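Local coordinates for protein transcriptional activator ToxR (Vibrio vulnificus, PDB 6UTC) that probably senses periplasmic signals such as bile salts, interacting with its partner ToxS, and activates transcription as a membrane-spanning regulator, at residues A[46-50]-A[75-79]. Where two conformers were deposited one is given. Residue numbers count along the deposited sequence, not the author numbering.
Sequences CVNKY and LNYIH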
ATOM      1  N   CYS A  46       5.317  -0.280  -5.221  1.00 13.86           N
ATOM      2  CA  CYS A  46       5.117  -1.236  -4.138  1.00 13.85           C
ATOM      3  C   CYS A  46       3.940  -2.161  -4.429  1.00 14.93           C
ATOM      4  O   CYS A  46       4.044  -3.380  -4.279  1.00 15.78           O
ATOM      5  CB  CYS A  46       4.915  -0.481  -2.828  1.00 13.88           C
ATOM      6  SG  CYS A  46       5.041  -1.522  -1.352  1.00 16.77           S
ATOM      7  N   VAL A  47       2.820  -1.597  -4.879  1.00 14.23           N
ATOM      8  CA  VAL A  47       1.667  -2.420  -5.231  1.00 14.42           C
ATOM      9  C   VAL A  47       2.013  -3.363  -6.377  1.00 17.91           C
ATOM     10  O   VAL A  47       1.638  -4.544  -6.364  1.00 19.91           O
ATOM     11  CB  VAL A  47       0.459  -1.521  -5.541  1.00 15.69           C
ATOM     12  CG1 VAL A  47      -0.723  -2.343  -6.082  1.00 19.79           C
ATOM     13  CG2 VAL A  47       0.062  -0.735  -4.282  1.00 16.94           C
ATOM     14  N   ASN A  48       2.745  -2.863  -7.380  1.00 18.65           N
ATOM     15  CA  ASN A  48       3.203  -3.712  -8.485  1.00 20.34           C
ATOM     16  C   ASN A  48       3.999  -4.908  -7.973  1.00 24.69           C
ATOM     17  O   ASN A  48       3.750  -6.055  -8.367  1.00 23.05           O
ATOM     18  CB  ASN A  48       4.073  -2.868  -9.426  1.00 19.13           C
ATOM     19  CG  ASN A  48       4.783  -3.696 -10.509  1.00 25.51           C
ATOM     20  OD1 ASN A  48       5.779  -4.381 -10.245  1.00 30.61           O
ATOM     21  ND2 ASN A  48       4.286  -3.607 -11.729  1.00 27.09           N
ATOM     22  N   LYS A  49       4.979  -4.660  -7.106  1.00 19.89           N
ATOM     23  CA  LYS A  49       5.832  -5.743  -6.633  1.00 20.50           C
ATOM     24  C   LYS A  49       5.069  -6.682  -5.709  1.00 23.94           C
ATOM     25  O   LYS A  49       5.293  -7.900  -5.727  1.00 22.95           O
ATOM     26  CB  LYS A  49       7.071  -5.185  -5.936  1.00 21.59           C
ATOM     27  CG  LYS A  49       7.860  -4.202  -6.773  1.00 24.01           C
ATOM     28  CD  LYS A  49       8.111  -4.693  -8.183  1.00 37.56           C
ATOM     29  CE  LYS A  49       9.137  -5.797  -8.217  1.00 32.49           C
ATOM     30  NZ  LYS A  49       9.499  -6.138  -9.629  1.00 38.39           N
ATOM     31  N   TYR A  50       4.149  -6.140  -4.910  1.00 20.81           N
ATOM     32  CA  TYR A  50       3.383  -6.983  -4.004  1.00 20.35           C
ATOM     33  C   TYR A  50       2.491  -7.925  -4.783  1.00 21.65           C
ATOM     34  O   TYR A  50       2.320  -9.091  -4.402  1.00 21.77           O
ATOM     35  CB  TYR A  50       2.562  -6.096  -3.083  1.00 18.64           C
ATOM     36  CG  TYR A  50       1.947  -6.819  -1.908  1.00 15.79           C
ATOM     37  CD1 TYR A  50       2.681  -7.040  -0.755  1.00 20.25           C
ATOM     38  CD2 TYR A  50       0.635  -7.257  -1.944  1.00 14.96           C
ATOM     39  CE1 TYR A  50       2.133  -7.688   0.335  1.00 17.60           C
ATOM     40  CE2 TYR A  50       0.072  -7.909  -0.850  1.00 16.17           C
ATOM     41  CZ  TYR A  50       0.833  -8.113   0.283  1.00 17.31           C
ATOM     42  OH  TYR A  50       0.302  -8.752   1.388  1.00 18.93           O
ATOM     43  N   LEU A  75       2.392   1.277   4.747  1.00 12.81           N
ATOM     44  CA  LEU A  75       1.398   0.678   3.860  1.00 12.68           C
ATOM     45  C   LEU A  75       0.864  -0.588   4.509  1.00 14.20           C
ATOM     46  O   LEU A  75       1.638  -1.493   4.841  1.00 15.53           O
ATOM     47  CB  LEU A  75       2.015   0.331   2.507  1.00 13.55           C
ATOM     48  CG  LEU A  75       2.456   1.524   1.669  1.00 13.06           C
ATOM     49  CD1 LEU A  75       3.225   1.071   0.434  1.00 17.65           C
ATOM     50  CD2 LEU A  75       1.265   2.372   1.267  1.00 15.50           C
ATOM     51  N   ASN A  76      -0.443  -0.655   4.687  1.00 12.86           N
ATOM     52  CA  ASN A  76      -1.093  -1.821   5.271  1.00 13.29           C
ATOM     53  C   ASN A  76      -1.896  -2.513   4.175  1.00 12.61           C
ATOM     54  O   ASN A  76      -2.925  -1.990   3.727  1.00 14.28           O
ATOM     55  CB  ASN A  76      -1.970  -1.406   6.449  1.00 15.44           C
ATOM     56  CG  ASN A  76      -1.199  -1.390   7.759  1.00 19.56           C
ATOM     57  OD1 ASN A  76      -0.914  -2.445   8.327  1.00 22.87           O
ATOM     58  ND2 ASN A  76      -0.826  -0.219   8.217  1.00 23.75           N
ATOM     59  N   TYR A  77      -1.409  -3.669   3.738  1.00 13.19           N
ATOM     60  CA  TYR A  77      -2.092  -4.463   2.724  1.00 12.61           C
ATOM     61  C   TYR A  77      -3.141  -5.336   3.384  1.00 13.43           C
ATOM     62  O   TYR A  77      -2.826  -6.110   4.299  1.00 15.41           O
ATOM     63  CB  TYR A  77      -1.078  -5.339   2.000  1.00 14.58           C
ATOM     64  CG  TYR A  77      -0.268  -4.590   0.974  1.00 13.65           C
ATOM     65  CD1 TYR A  77      -0.744  -4.430  -0.312  1.00 16.84           C
ATOM     66  CD2 TYR A  77       0.957  -4.031   1.299  1.00 16.94           C
ATOM     67  CE1 TYR A  77      -0.020  -3.741  -1.265  1.00 16.10           C
ATOM     68  CE2 TYR A  77       1.694  -3.335   0.348  1.00 19.67           C
ATOM     69  CZ  TYR A  77       1.195  -3.208  -0.929  1.00 16.94           C
ATOM     70  OH  TYR A  77       1.920  -2.515  -1.882  1.00 18.23           O
ATOM     71  N   ILE A  78      -4.377  -5.210   2.927  0.52 12.25           N
ATOM     72  CA  ILE A  78      -5.503  -5.949   3.475  0.52 12.74           C
ATOM     73  C   ILE A  78      -6.020  -6.897   2.407  0.52 13.76           C
ATOM     74  O   ILE A  78      -6.253  -6.492   1.258  0.52 12.28           O
ATOM     75  CB  ILE A  78      -6.600  -4.999   3.981  0.52 12.96           C
ATOM     76  CG1 ILE A  78      -6.050  -4.150   5.134  0.52 15.51           C
ATOM     77  CG2 ILE A  78      -7.827  -5.794   4.423  0.52 14.62           C
ATOM     78  CD1 ILE A  78      -6.904  -2.954   5.503  0.52 16.71           C
ATOM     79  N   HIS A  79      -6.157  -8.156   2.780  1.00 13.02           N
ATOM     80  CA  HIS A  79      -6.640  -9.202   1.892  1.00 14.23           C
ATOM     81  C   HIS A  79      -8.091  -9.545   2.206  1.00 13.05           C
ATOM     82  O   HIS A  79      -8.678  -9.073   3.177  1.00 14.58           O
ATOM     83  CB  HIS A  79      -5.733 -10.427   2.025  1.00 13.38           C
ATOM     84  CG  HIS A  79      -4.350 -10.186   1.517  1.00 13.72           C
ATOM     85  ND1 HIS A  79      -3.909 -10.662   0.302  1.00 15.86           N
ATOM     86  CD2 HIS A  79      -3.326  -9.473   2.038  1.00 14.38           C
ATOM     87  CE1 HIS A  79      -2.665 -10.257   0.104  1.00 17.15           C
ATOM     88  NE2 HIS A  79      -2.290  -9.530   1.138  1.00 15.17           N
TER
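Helical segment 46-50 lies across strand 75-78 with the short axes 11.5 Å apart at closest approach and their N-to-C directions 39° apart; C46 lies nearest L75 and V47 nearest Y77, each at 9.0 Å between CA atoms. C46 and Y50, one turn apart and joined by the hydrogen bond Y50 N to C46 O (2.8 Å), both point their CB toward the strand, as do the alternate residues L75 and Y77. The rings of Y50 and Y77 form a face-to-face stack, centroids 3.8 Å apart and planes at 10°, with Y50 CD2 3.5 Å from Y77 CD1. Y77 reaches the helix backbone, where its OH lies 3.3 Å from C46 C. C46 SG sits at the edge of the Y77 ring, 5.3 Å from its centroid, and touches L75 CD1 at 3.6 Å. Beyond the stack, Y50 OH and H79 NE2 share a 2.7 Å hydrogen bond; H54 stacks on Y50 and also meets H79. The contact forms part of the buried core where helix 40-52 packs on the mixed sheet of this alpha-beta domain. C46 SG lies within this apolar interface while its disulfide to C103 ties the C-terminal end to the helix, consistent with a bond that constrains the domain.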